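Local coordinates for protein phytase (Citrobacter braakii, PDB 3ZHC) that belongs to branch 2 of the histidine phosphatase superfamily and has a mixed central beta-sheet accompanied by many helices, at residues Q58-D63 against L243-Q248; L238-L243 against D266-H271; G352-E357 against V369-V374; F373-L378 against G394-K399. The protein carries 2 engineered substitutions. All coordinates share one frame; numbering follows the deposited sequence. Where two conformers were deposited one is given.

Contact 1 is the first to open along the chain. Its segment 58-63 lies in the loop between helices 49-53 and 71-90 and waits some 180 residues for helix 231-247. Contact 2 opens on that same helix and closes on helix 260-280, so contacts 1 and 2 cross and share Leu243. Both lie in the helical part of the fold. Contact 3 follows in series and closes the beta hairpin of strands 353-361 and 366-375. Contact 4 starts where contact 3 ends, sharing Phe373 and Val374, and adds strand 394-398 to the same sheet. Leu378 of contact 4 packs on helix 231-247 and so links the two groups.

Contact 1 of 4, residues Q58-D63 against L243-Q248. With FMT (formic acid), chain R.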
# COMPACT_ATOMS: atom_id res chain seq x y z
N GLN B 58 -10.96 9.80 28.50
CA GLN B 58 -10.60 8.66 29.35
C GLN B 58 -10.62 7.39 28.54
O GLN B 58 -11.49 7.20 27.69
CB GLN B 58 -11.58 8.50 30.54
CG GLN B 58 -11.40 9.48 31.67
CD GLN B 58 -11.89 10.88 31.33
OE1 GLN B 58 -13.05 11.06 30.92
NE2 GLN B 58 -11.01 11.87 31.49
N TRP B 59 -9.66 6.50 28.82
CA TRP B 59 -9.57 5.22 28.11
C TRP B 59 -10.59 4.19 28.65
O TRP B 59 -10.75 4.09 29.87
CB TRP B 59 -8.16 4.64 28.22
CG TRP B 59 -7.17 5.45 27.45
CD1 TRP B 59 -6.43 6.52 27.91
CD2 TRP B 59 -6.81 5.26 26.10
NE1 TRP B 59 -5.63 7.00 26.90
CE2 TRP B 59 -5.84 6.25 25.78
CE3 TRP B 59 -7.21 4.35 25.11
CZ2 TRP B 59 -5.26 6.35 24.51
CZ3 TRP B 59 -6.63 4.45 23.83
CH2 TRP B 59 -5.67 5.44 23.55
N PRO B 60 -11.27 3.43 27.74
CA PRO B 60 -12.13 2.33 28.19
C PRO B 60 -11.31 1.28 28.93
O PRO B 60 -10.16 1.01 28.53
CB PRO B 60 -12.67 1.72 26.87
CG PRO B 60 -12.40 2.68 25.84
CD PRO B 60 -11.32 3.59 26.28
N GLN B 61 -11.88 0.71 29.98
CA GLN B 61 -11.19 -0.29 30.79
C GLN B 61 -11.50 -1.67 30.28
O GLN B 61 -12.55 -1.90 29.68
CB GLN B 61 -11.59 -0.16 32.27
CG GLN B 61 -11.34 1.21 32.88
CD GLN B 61 -9.90 1.63 32.77
OE1 GLN B 61 -9.02 0.97 33.29
NE2 GLN B 61 -9.66 2.76 32.09
N TRP B 62 -10.58 -2.60 30.54
CA TRP B 62 -10.70 -4.00 30.16
C TRP B 62 -10.77 -4.82 31.43
O TRP B 62 -9.97 -4.59 32.32
CB TRP B 62 -9.50 -4.39 29.32
CG TRP B 62 -9.41 -3.70 27.98
CD1 TRP B 62 -9.20 -2.36 27.74
CD2 TRP B 62 -9.51 -4.32 26.69
NE1 TRP B 62 -9.18 -2.12 26.39
CE2 TRP B 62 -9.37 -3.30 25.71
CE3 TRP B 62 -9.72 -5.65 26.26
CZ2 TRP B 62 -9.42 -3.56 24.33
CZ3 TRP B 62 -9.77 -5.92 24.88
CH2 TRP B 62 -9.62 -4.88 23.94
N ASP B 63 -11.71 -5.77 31.55
CA ASP B 63 -11.82 -6.55 32.88
C ASP B 63 -10.75 -7.63 33.10
O ASP B 63 -10.47 -7.96 34.27
CB ASP B 63 -13.27 -7.07 33.21
CG ASP B 63 -14.05 -7.42 32.03
OD1 ASP B 63 -13.65 -8.38 31.36
OD2 ASP B 63 -15.08 -6.72 31.76
N LEU B 243 -7.45 -0.90 17.46
CA LEU B 243 -7.76 -2.14 16.73
C LEU B 243 -8.31 -3.20 17.67
O LEU B 243 -9.31 -3.83 17.36
CB LEU B 243 -6.52 -2.72 16.03
CG LEU B 243 -6.80 -3.92 15.09
CD1 LEU B 243 -6.82 -3.46 13.63
CD2 LEU B 243 -5.80 -5.04 15.31
N LEU B 244 -7.63 -3.38 18.81
CA LEU B 244 -8.07 -4.34 19.85
C LEU B 244 -9.48 -4.02 20.38
O LEU B 244 -10.31 -4.93 20.53
CB LEU B 244 -7.06 -4.41 20.99
CG LEU B 244 -5.72 -5.08 20.60
CD1 LEU B 244 -4.61 -4.75 21.63
CD2 LEU B 244 -5.86 -6.59 20.40
N GLN B 245 -9.75 -2.73 20.65
CA GLN B 245 -11.10 -2.29 21.09
C GLN B 245 -12.19 -2.74 20.09
O GLN B 245 -13.22 -3.33 20.50
CB GLN B 245 -11.17 -0.77 21.25
CG GLN B 245 -10.44 -0.22 22.40
CD GLN B 245 -10.40 1.30 22.40
OE1 GLN B 245 -10.92 1.96 21.48
NE2 GLN B 245 -9.78 1.88 23.43
N GLU B 246 -11.93 -2.47 18.81
CA GLU B 246 -12.82 -2.86 17.71
C GLU B 246 -13.00 -4.39 17.64
O GLU B 246 -14.13 -4.89 17.68
CB GLU B 246 -12.28 -2.33 16.38
CG GLU B 246 -13.17 -2.53 15.13
CD GLU B 246 -14.45 -1.69 15.13
OE1 GLU B 246 -14.47 -0.57 15.66
OE2 GLU B 246 -15.43 -2.16 14.56
N ALA B 247 -11.89 -5.12 17.54
CA ALA B 247 -11.92 -6.62 17.47
C ALA B 247 -12.60 -7.27 18.70
O ALA B 247 -13.21 -8.33 18.58
CB ALA B 247 -10.51 -7.17 17.28
N GLN B 248 -12.47 -6.61 19.86
CA GLN B 248 -13.12 -7.03 21.11
C GLN B 248 -14.65 -6.79 21.14
O GLN B 248 -15.34 -7.33 21.99
CB GLN B 248 -12.45 -6.31 22.32
CG GLN B 248 -13.01 -6.63 23.77
CD GLN B 248 -12.95 -8.11 24.14
OE1 GLN B 248 -12.24 -8.90 23.51
NE2 GLN B 248 -13.70 -8.48 25.17
C FMT R . -12.58 -6.96 28.24
O1 FMT R . -11.99 -7.73 29.01
O2 FMT R . -13.32 -6.03 28.61
O HOH W 1 -8.71 0.74 26.06
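Pro60, Trp62 and Gln245 meet round one water, and no direct hydrogen bond joins the two segments. In this histidine phosphatase fold an irregular loop, 58-63, lies beside the C-terminal end of helix 231-247. The water donates to Pro60 O at 2.9 Å. It accepts from Trp62 NE1 and, at 3.1 Å, from Gln245 NE2. The Gln245 chain is extended beyond CG (chi2 173°), which carries its amide across to the loop. There NE2 also lies 3.6 Å from Pro60 CG and near the edge of the Trp59 ring. The other amide atom, Gln245 OE1, is bonded to Ala254 N.

Trp62 covers the most surface in the contact. The outer edge of its indole meets the helix backbone, with CH2 3.5 Å from Leu244 O. On the same six-membered ring, CZ2 comes within 3.8 Å of Gln245 N. Leu244 CB adds an apolar touch at CH2. Gln248 runs alongside the indole, headed the other way. Its CG is anti to the backbone N (chi1 180°), which brings it to 3.5 Å from Trp62 CZ3. The bend at chi2 then turns the amide back beside the ring. Gln248 OE1 is held by Thr70 OG1.

Trp59 is fixed from outside the contact: its NE1 bonds to Met51 O, and its ring meets Trp255 edge-to-face. A formic acid molecule, probably from the crystallisation liquor, lies beside the Trp62 and Gln248 side chains. Its two oxygens take weak hydrogen bonds from Asp63 N, and its carbon is 3.6 Å from Gln248 NE2.

Contact 2 of 4, residues L238-L243 against D266-H271; sequences LTEIFL and DLLSLH
Thr239 and His271 meet through their first torsions. Thr239 OG1 stands between the backbone N and the carbonyl carbon (chi1 55°), and CG2 is anti to the carbonyl carbon. This lays CG2 against the other helix, 3.1 Å from Leu267 O and 3.7 Å from Leu267 CB. OG1 lies 3.4 Å from His271 CB, while its hydrogen-bond partner is Ser235 O in its own helix. His271 has CG anti to the backbone N (chi1 169°), which sends the imidazole across to Glu240.

The Glu240 chain bends at chi2, and its carboxylate comes over one face of the imidazole. The two planes are not far from parallel. OE1 is 3.5 Å from His271 NE2 and sits toward the rim of the ring. The ring is steadied by a hydrogen bond between His271 ND1 and Ser236 O. Glu240 OE2 forms a salt bridge with Arg38.

Leu268 borders this polar group, with CD2 3.9 Å from Glu240 OE1. The CD1 methyls of Leu268 and Leu243 meet with their side chains crosswise. Farther off, past Thr239, Phe242 CD2 touches Leu267 CD1 at 4.4 Å.

The axes of segments 238-243 and 266-271 approach to 8.4 Å, with 125° between their directions. The segments lie on helices 231-247 and 260-280. Helix 182-192 covers Phe242 and Leu267, and helix 49-53 packs on Leu238 and Ile241.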
# COMPACT_ATOMS: atom_id res chain seq x y z
N LEU B 238 -0.89 2.81 20.82
CA LEU B 238 -2.26 3.40 20.79
C LEU B 238 -3.12 2.91 19.65
O LEU B 238 -4.28 2.55 19.87
CB LEU B 238 -2.21 4.93 20.78
CG LEU B 238 -1.54 5.61 21.98
CD1 LEU B 238 -1.82 7.11 21.93
CD2 LEU B 238 -2.00 5.03 23.33
N THR B 239 -2.56 2.91 18.43
CA THR B 239 -3.30 2.46 17.25
C THR B 239 -3.66 0.95 17.35
O THR B 239 -4.73 0.53 16.89
CB THR B 239 -2.55 2.77 15.94
OG1 THR B 239 -1.24 2.21 15.99
CG2 THR B 239 -2.43 4.29 15.74
N GLU B 240 -2.77 0.16 17.97
CA GLU B 240 -3.07 -1.26 18.22
C GLU B 240 -4.21 -1.38 19.23
O GLU B 240 -5.08 -2.24 19.08
CB GLU B 240 -1.82 -2.01 18.69
CG GLU B 240 -2.02 -3.49 19.06
CD GLU B 240 -2.41 -4.41 17.87
OE1 GLU B 240 -2.38 -3.98 16.68
OE2 GLU B 240 -2.72 -5.59 18.15
N ILE B 241 -4.20 -0.51 20.26
CA ILE B 241 -5.27 -0.50 21.27
C ILE B 241 -6.62 -0.23 20.57
O ILE B 241 -7.61 -0.92 20.85
CB ILE B 241 -5.01 0.47 22.45
CG1 ILE B 241 -3.82 -0.01 23.27
CG2 ILE B 241 -6.24 0.58 23.36
CD1 ILE B 241 -3.35 0.95 24.35
N PHE B 242 -6.66 0.74 19.67
CA PHE B 242 -7.92 1.01 18.93
C PHE B 242 -8.39 -0.22 18.14
O PHE B 242 -9.57 -0.54 18.18
CB PHE B 242 -7.82 2.22 18.01
CG PHE B 242 -7.47 3.52 18.72
CD1 PHE B 242 -8.02 3.84 19.98
CD2 PHE B 242 -6.62 4.45 18.10
CE1 PHE B 242 -7.70 5.06 20.61
CE2 PHE B 242 -6.30 5.67 18.74
CZ PHE B 242 -6.83 5.97 19.99
N LEU B 243 -7.45 -0.90 17.46
CA LEU B 243 -7.76 -2.14 16.73
C LEU B 243 -8.31 -3.20 17.67
O LEU B 243 -9.31 -3.83 17.36
CB LEU B 243 -6.52 -2.72 16.03
CG LEU B 243 -6.80 -3.92 15.09
CD1 LEU B 243 -6.82 -3.46 13.63
CD2 LEU B 243 -5.80 -5.04 15.31
N ASP B 266 -4.53 4.65 8.10
CA ASP B 266 -3.67 5.77 8.56
C ASP B 266 -3.12 5.48 9.93
O ASP B 266 -1.94 5.64 10.18
CB ASP B 266 -4.44 7.10 8.70
CG ASP B 266 -4.66 7.82 7.40
OD1 ASP B 266 -4.23 7.34 6.32
OD2 ASP B 266 -5.28 8.93 7.46
N LEU B 267 -4.02 5.05 10.83
CA LEU B 267 -3.65 4.74 12.21
C LEU B 267 -2.71 3.54 12.29
O LEU B 267 -1.61 3.65 12.81
CB LEU B 267 -4.91 4.48 13.06
CG LEU B 267 -5.79 5.72 13.29
CD1 LEU B 267 -7.16 5.32 13.83
CD2 LEU B 267 -5.10 6.69 14.21
N LEU B 268 -3.14 2.42 11.76
CA LEU B 268 -2.32 1.19 11.82
C LEU B 268 -1.02 1.21 10.95
O LEU B 268 -0.18 0.36 11.14
CB LEU B 268 -3.20 -0.06 11.63
CG LEU B 268 -3.87 -0.34 13.02
CD1 LEU B 268 -5.30 -0.71 12.95
CD2 LEU B 268 -3.01 -1.38 13.82
N SER B 269 -0.88 2.19 10.03
CA SER B 269 0.38 2.35 9.27
C SER B 269 1.54 2.66 10.23
O SER B 269 2.67 2.27 9.97
CB SER B 269 0.27 3.45 8.21
OG SER B 269 -0.56 3.03 7.16
N LEU B 270 1.23 3.36 11.33
CA LEU B 270 2.22 3.71 12.35
C LEU B 270 2.71 2.47 13.09
O LEU B 270 3.91 2.27 13.25
CB LEU B 270 1.66 4.77 13.32
CG LEU B 270 1.30 6.11 12.64
CD1 LEU B 270 0.59 7.10 13.61
CD2 LEU B 270 2.55 6.74 12.03
N HIS B 271 1.75 1.64 13.51
CA HIS B 271 2.01 0.35 14.17
C HIS B 271 2.79 -0.60 13.25
O HIS B 271 3.82 -1.18 13.67
CB HIS B 271 0.67 -0.29 14.64
CG HIS B 271 0.79 -1.71 15.09
ND1 HIS B 271 1.14 -2.05 16.37
CD2 HIS B 271 0.61 -2.87 14.43
CE1 HIS B 271 1.17 -3.37 16.49
NE2 HIS B 271 0.86 -3.89 15.32

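Contact 3 of 4, residues G352-E357 against V369-V374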
# COMPACT_ATOMS: atom_id res chain seq x y z
N GLY B 352 -3.83 -14.00 13.76
CA GLY B 352 -3.28 -14.12 12.39
C GLY B 352 -2.33 -15.30 12.31
O GLY B 352 -1.49 -15.50 13.20
N GLU B 353 -2.45 -16.08 11.24
CA GLU B 353 -1.68 -17.31 11.09
C GLU B 353 -0.83 -17.29 9.86
O GLU B 353 -1.33 -17.04 8.79
CB GLU B 353 -2.63 -18.49 10.99
CG GLU B 353 -3.41 -18.75 12.23
CD GLU B 353 -4.41 -19.90 12.09
OE1 GLU B 353 -4.50 -20.49 10.98
OE2 GLU B 353 -5.10 -20.19 13.08
N LEU B 354 0.46 -17.57 10.05
CA LEU B 354 1.39 -17.77 8.97
C LEU B 354 1.37 -19.30 8.81
O LEU B 354 1.74 -20.03 9.74
CB LEU B 354 2.74 -17.20 9.32
CG LEU B 354 3.82 -17.05 8.26
CD1 LEU B 354 3.31 -16.36 6.97
CD2 LEU B 354 5.03 -16.30 8.84
N VAL B 355 0.93 -19.77 7.65
CA VAL B 355 0.70 -21.21 7.41
C VAL B 355 1.70 -21.77 6.40
O VAL B 355 1.77 -21.29 5.29
CB VAL B 355 -0.76 -21.46 6.92
CG1 VAL B 355 -1.02 -22.93 6.69
CG2 VAL B 355 -1.76 -20.90 7.93
N PHE B 356 2.46 -22.78 6.82
CA PHE B 356 3.44 -23.47 5.99
C PHE B 356 2.85 -24.85 5.69
O PHE B 356 2.73 -25.68 6.59
CB PHE B 356 4.78 -23.58 6.70
CG PHE B 356 5.38 -22.25 7.07
CD1 PHE B 356 5.05 -21.62 8.29
CD2 PHE B 356 6.29 -21.61 6.22
CE1 PHE B 356 5.61 -20.36 8.64
CE2 PHE B 356 6.86 -20.36 6.57
CZ PHE B 356 6.51 -19.74 7.78
N GLU B 357 2.50 -25.09 4.42
CA GLU B 357 1.87 -26.33 3.95
C GLU B 357 2.83 -27.16 3.12
O GLU B 357 3.43 -26.65 2.21
CB GLU B 357 0.66 -26.00 3.09
CG GLU B 357 -0.50 -25.36 3.83
CD GLU B 357 -1.53 -24.73 2.90
OE1 GLU B 357 -1.48 -24.96 1.67
OE2 GLU B 357 -2.41 -24.00 3.40
N VAL B 369 6.38 -26.72 -0.82
CA VAL B 369 5.95 -25.91 0.33
C VAL B 369 5.19 -24.68 -0.13
O VAL B 369 5.73 -23.89 -0.90
CB VAL B 369 7.16 -25.45 1.20
CG1 VAL B 369 6.67 -24.61 2.40
CG2 VAL B 369 7.96 -26.62 1.68
N GLN B 370 3.94 -24.52 0.35
CA GLN B 370 3.14 -23.31 0.09
C GLN B 370 3.01 -22.52 1.38
O GLN B 370 2.79 -23.11 2.45
CB GLN B 370 1.74 -23.65 -0.45
CG GLN B 370 1.06 -22.42 -1.09
CD GLN B 370 -0.23 -22.75 -1.73
OE1 GLN B 370 -1.13 -23.31 -1.10
NE2 GLN B 370 -0.37 -22.40 -3.02
N VAL B 371 3.14 -21.19 1.27
CA VAL B 371 3.07 -20.29 2.41
C VAL B 371 1.86 -19.37 2.26
O VAL B 371 1.68 -18.75 1.21
CB VAL B 371 4.35 -19.43 2.56
CG1 VAL B 371 4.30 -18.62 3.88
CG2 VAL B 371 5.58 -20.29 2.52
N SER B 372 1.05 -19.28 3.31
CA SER B 372 -0.15 -18.45 3.33
C SER B 372 -0.28 -17.67 4.61
O SER B 372 0.36 -18.01 5.61
CB SER B 372 -1.40 -19.32 3.17
OG SER B 372 -1.37 -20.02 1.96
N PHE B 373 -1.10 -16.62 4.58
CA PHE B 373 -1.47 -15.91 5.81
C PHE B 373 -2.98 -16.02 5.97
O PHE B 373 -3.72 -15.47 5.17
CB PHE B 373 -1.01 -14.45 5.85
CG PHE B 373 -0.96 -13.90 7.27
CD1 PHE B 373 -2.09 -13.39 7.87
CD2 PHE B 373 0.24 -13.94 8.01
CE1 PHE B 373 -2.04 -12.91 9.19
CE2 PHE B 373 0.29 -13.46 9.32
CZ PHE B 373 -0.84 -12.95 9.91
N VAL B 374 -3.42 -16.74 7.02
CA VAL B 374 -4.85 -16.93 7.34
C VAL B 374 -5.22 -16.02 8.52
O VAL B 374 -4.54 -16.02 9.55
CB VAL B 374 -5.18 -18.40 7.63
CG1 VAL B 374 -6.62 -18.57 8.03
CG2 VAL B 374 -4.86 -19.25 6.41
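Phe373 lies across from Gly352 and Glu353 in a beta hairpin, where strands 353-361 and 366-375 run antiparallel in the central sheet. Its CB is 3.9 Å from Glu353 O. The same oxygen sits over one face of the ring, 3.5 Å from CG. Along one side of the ring, CD2 is met near the ring plane by Leu354 CD1 at 4.0 Å. Along the other side, CE1 approaches Gly352 CA at 3.6 Å. At the tip, CZ is 3.7 Å from Gly352 CA and also near Gly352 C. CG is anti to the backbone N (chi1 -160°), which leans the ring toward the neighbouring strand. Beyond the hairpin the ring meets Trp339.

Leu354, Phe356 and Val371 share this face. Phe356 and Val371 run alongside each other, with CD2 of the ring against CG2 of the valine. The opposite face bears Glu353, Val355, Glu357, Gln370, Ser372 and Val374. There Val355 CG2 packs on Val374 CG2 at 3.8 Å, and helix 71-90 covers the strands. The carboxylates have other partners: Glu353 OE1 bonds to Gln84, and Glu357 holds Trp359 NE1 and Lys395.

Six backbone hydrogen bonds join the strands in pairs at Glu353-Val374, Val355-Ser372 and Glu357-Gln370. The bond from Val355 N to Ser372 O measures 2.8 Å and is almost straight, with 178° at the hydrogen.

Contact 4 of 4, residues F373-L378 against G394-K399; sequences FVYQTL and GKVDLK
Tyr375 lays its ring flat over Gly394, at the end of an antiparallel pairing that adds strand 394-398 to the central sheet. Gly394 CA stands 4.0 Å from the ring centroid, 27° off the normal, which makes a CH-pi contact over the face. Tyr375 CG sits between the backbone N and the carbonyl carbon (chi1 71°), and this folds the ring onto the neighbouring strand. CE1 then also reaches Val396 CG2 at 4.0 Å. The ring is held at its far end by a hydrogen bond between Tyr375 OH and Pro342 O.

Val374 and Lys395 meet on the other face of the sheet. Their side chains cross at a slant, with CG2 of Val374 4.0 Å from CG of Lys395. The lysine chain then runs on, fully extended, to a salt bridge with Glu357 and a cation-pi contact with Trp87. On the tyrosine side, Leu398 CD1 touches Phe373 CB at 4.1 Å.

Gln61 of the second subunit packs on Val396 and Leu398, so this strand also lies at the subunit interface. Past the pairing, Thr377 is the N-cap of helix 378-382.

Phe373 and Val396 exchange two backbone hydrogen bonds. Tyr375 and Gly394 form the next pair. Tyr375 N donates to Gly394 O at 3.1 Å from above the carbonyl plane, while the return bond from Gly394 N to Tyr375 O, 2.8 Å long, is weak because it is bent to 122°.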
# COMPACT_ATOMS: atom_id res chain seq x y z
N PHE B 373 -1.10 -16.62 4.58
CA PHE B 373 -1.47 -15.91 5.81
C PHE B 373 -2.98 -16.02 5.97
O PHE B 373 -3.72 -15.47 5.17
CB PHE B 373 -1.01 -14.45 5.85
CG PHE B 373 -0.96 -13.90 7.27
CD1 PHE B 373 -2.09 -13.39 7.87
CD2 PHE B 373 0.24 -13.94 8.01
CE1 PHE B 373 -2.04 -12.91 9.19
CE2 PHE B 373 0.29 -13.46 9.32
CZ PHE B 373 -0.84 -12.95 9.91
N VAL B 374 -3.42 -16.74 7.02
CA VAL B 374 -4.85 -16.93 7.34
C VAL B 374 -5.22 -16.02 8.52
O VAL B 374 -4.54 -16.02 9.55
CB VAL B 374 -5.18 -18.40 7.63
CG1 VAL B 374 -6.62 -18.57 8.03
CG2 VAL B 374 -4.86 -19.25 6.41
N TYR B 375 -6.31 -15.26 8.36
CA TYR B 375 -6.72 -14.24 9.32
C TYR B 375 -8.22 -13.95 9.21
O TYR B 375 -8.89 -14.44 8.31
CB TYR B 375 -5.97 -12.95 9.01
CG TYR B 375 -6.45 -12.30 7.71
CD1 TYR B 375 -6.09 -12.83 6.44
CD2 TYR B 375 -7.27 -11.16 7.74
CE1 TYR B 375 -6.55 -12.22 5.24
CE2 TYR B 375 -7.72 -10.54 6.55
CZ TYR B 375 -7.37 -11.07 5.31
OH TYR B 375 -7.81 -10.47 4.19
N GLN B 376 -8.72 -13.14 10.15
CA GLN B 376 -10.09 -12.63 10.13
C GLN B 376 -10.05 -11.17 9.87
O GLN B 376 -9.19 -10.46 10.43
CB GLN B 376 -10.77 -12.86 11.47
CG GLN B 376 -11.13 -14.33 11.74
CD GLN B 376 -10.97 -14.71 13.18
OE1 GLN B 376 -9.93 -14.47 13.77
NE2 GLN B 376 -11.99 -15.34 13.76
N THR B 377 -10.96 -10.68 9.01
CA THR B 377 -11.09 -9.25 8.79
C THR B 377 -11.55 -8.60 10.10
O THR B 377 -12.10 -9.29 10.98
CB THR B 377 -12.09 -8.90 7.65
OG1 THR B 377 -13.37 -9.44 7.94
CG2 THR B 377 -11.60 -9.46 6.31
N LEU B 378 -11.32 -7.30 10.23
CA LEU B 378 -11.71 -6.56 11.45
C LEU B 378 -13.24 -6.62 11.67
O LEU B 378 -13.71 -6.73 12.79
CB LEU B 378 -11.18 -5.11 11.38
CG LEU B 378 -11.31 -4.19 12.61
CD1 LEU B 378 -10.74 -4.85 13.87
CD2 LEU B 378 -10.63 -2.85 12.35
N GLY B 394 -10.18 -15.09 5.90
CA GLY B 394 -9.33 -14.43 4.93
C GLY B 394 -8.07 -15.27 4.71
O GLY B 394 -7.56 -15.90 5.64
N LYS B 395 -7.58 -15.29 3.48
CA LYS B 395 -6.37 -16.03 3.12
C LYS B 395 -5.64 -15.27 2.01
O LYS B 395 -6.24 -14.99 0.95
CB LYS B 395 -6.71 -17.46 2.71
CG LYS B 395 -5.50 -18.38 2.55
CD LYS B 395 -5.91 -19.88 2.46
CE LYS B 395 -4.66 -20.82 2.46
NZ LYS B 395 -4.99 -22.31 2.59
N VAL B 396 -4.37 -14.94 2.27
CA VAL B 396 -3.50 -14.25 1.33
C VAL B 396 -2.36 -15.20 0.97
O VAL B 396 -1.67 -15.70 1.85
CB VAL B 396 -2.94 -12.94 1.92
CG1 VAL B 396 -1.85 -12.36 1.01
CG2 VAL B 396 -4.05 -11.91 2.14
N ASP B 397 -2.19 -15.43 -0.34
CA ASP B 397 -1.14 -16.30 -0.85
C ASP B 397 0.19 -15.54 -0.77
O ASP B 397 0.35 -14.50 -1.39
CB ASP B 397 -1.45 -16.72 -2.31
CG ASP B 397 -0.61 -17.93 -2.78
OD1 ASP B 397 0.43 -18.32 -2.11
OD2 ASP B 397 -1.01 -18.50 -3.84
N LEU B 398 1.13 -16.08 0.02
CA LEU B 398 2.45 -15.47 0.18
C LEU B 398 3.44 -16.08 -0.82
O LEU B 398 3.33 -17.28 -1.17
CB LEU B 398 2.96 -15.61 1.62
CG LEU B 398 2.01 -15.06 2.70
CD1 LEU B 398 2.63 -15.25 4.04
CD2 LEU B 398 1.67 -13.57 2.48
N LYS B 399 4.41 -15.25 -1.26
CA LYS B 399 5.40 -15.64 -2.26
C LYS B 399 6.82 -15.63 -1.67
O LYS B 399 7.33 -14.57 -1.26
CB LYS B 399 5.32 -14.70 -3.47
CG LYS B 399 3.89 -14.48 -4.05
CD LYS B 399 3.22 -15.78 -4.49
CE LYS B 399 1.80 -15.50 -5.02
NZ LYS B 399 1.08 -16.75 -5.45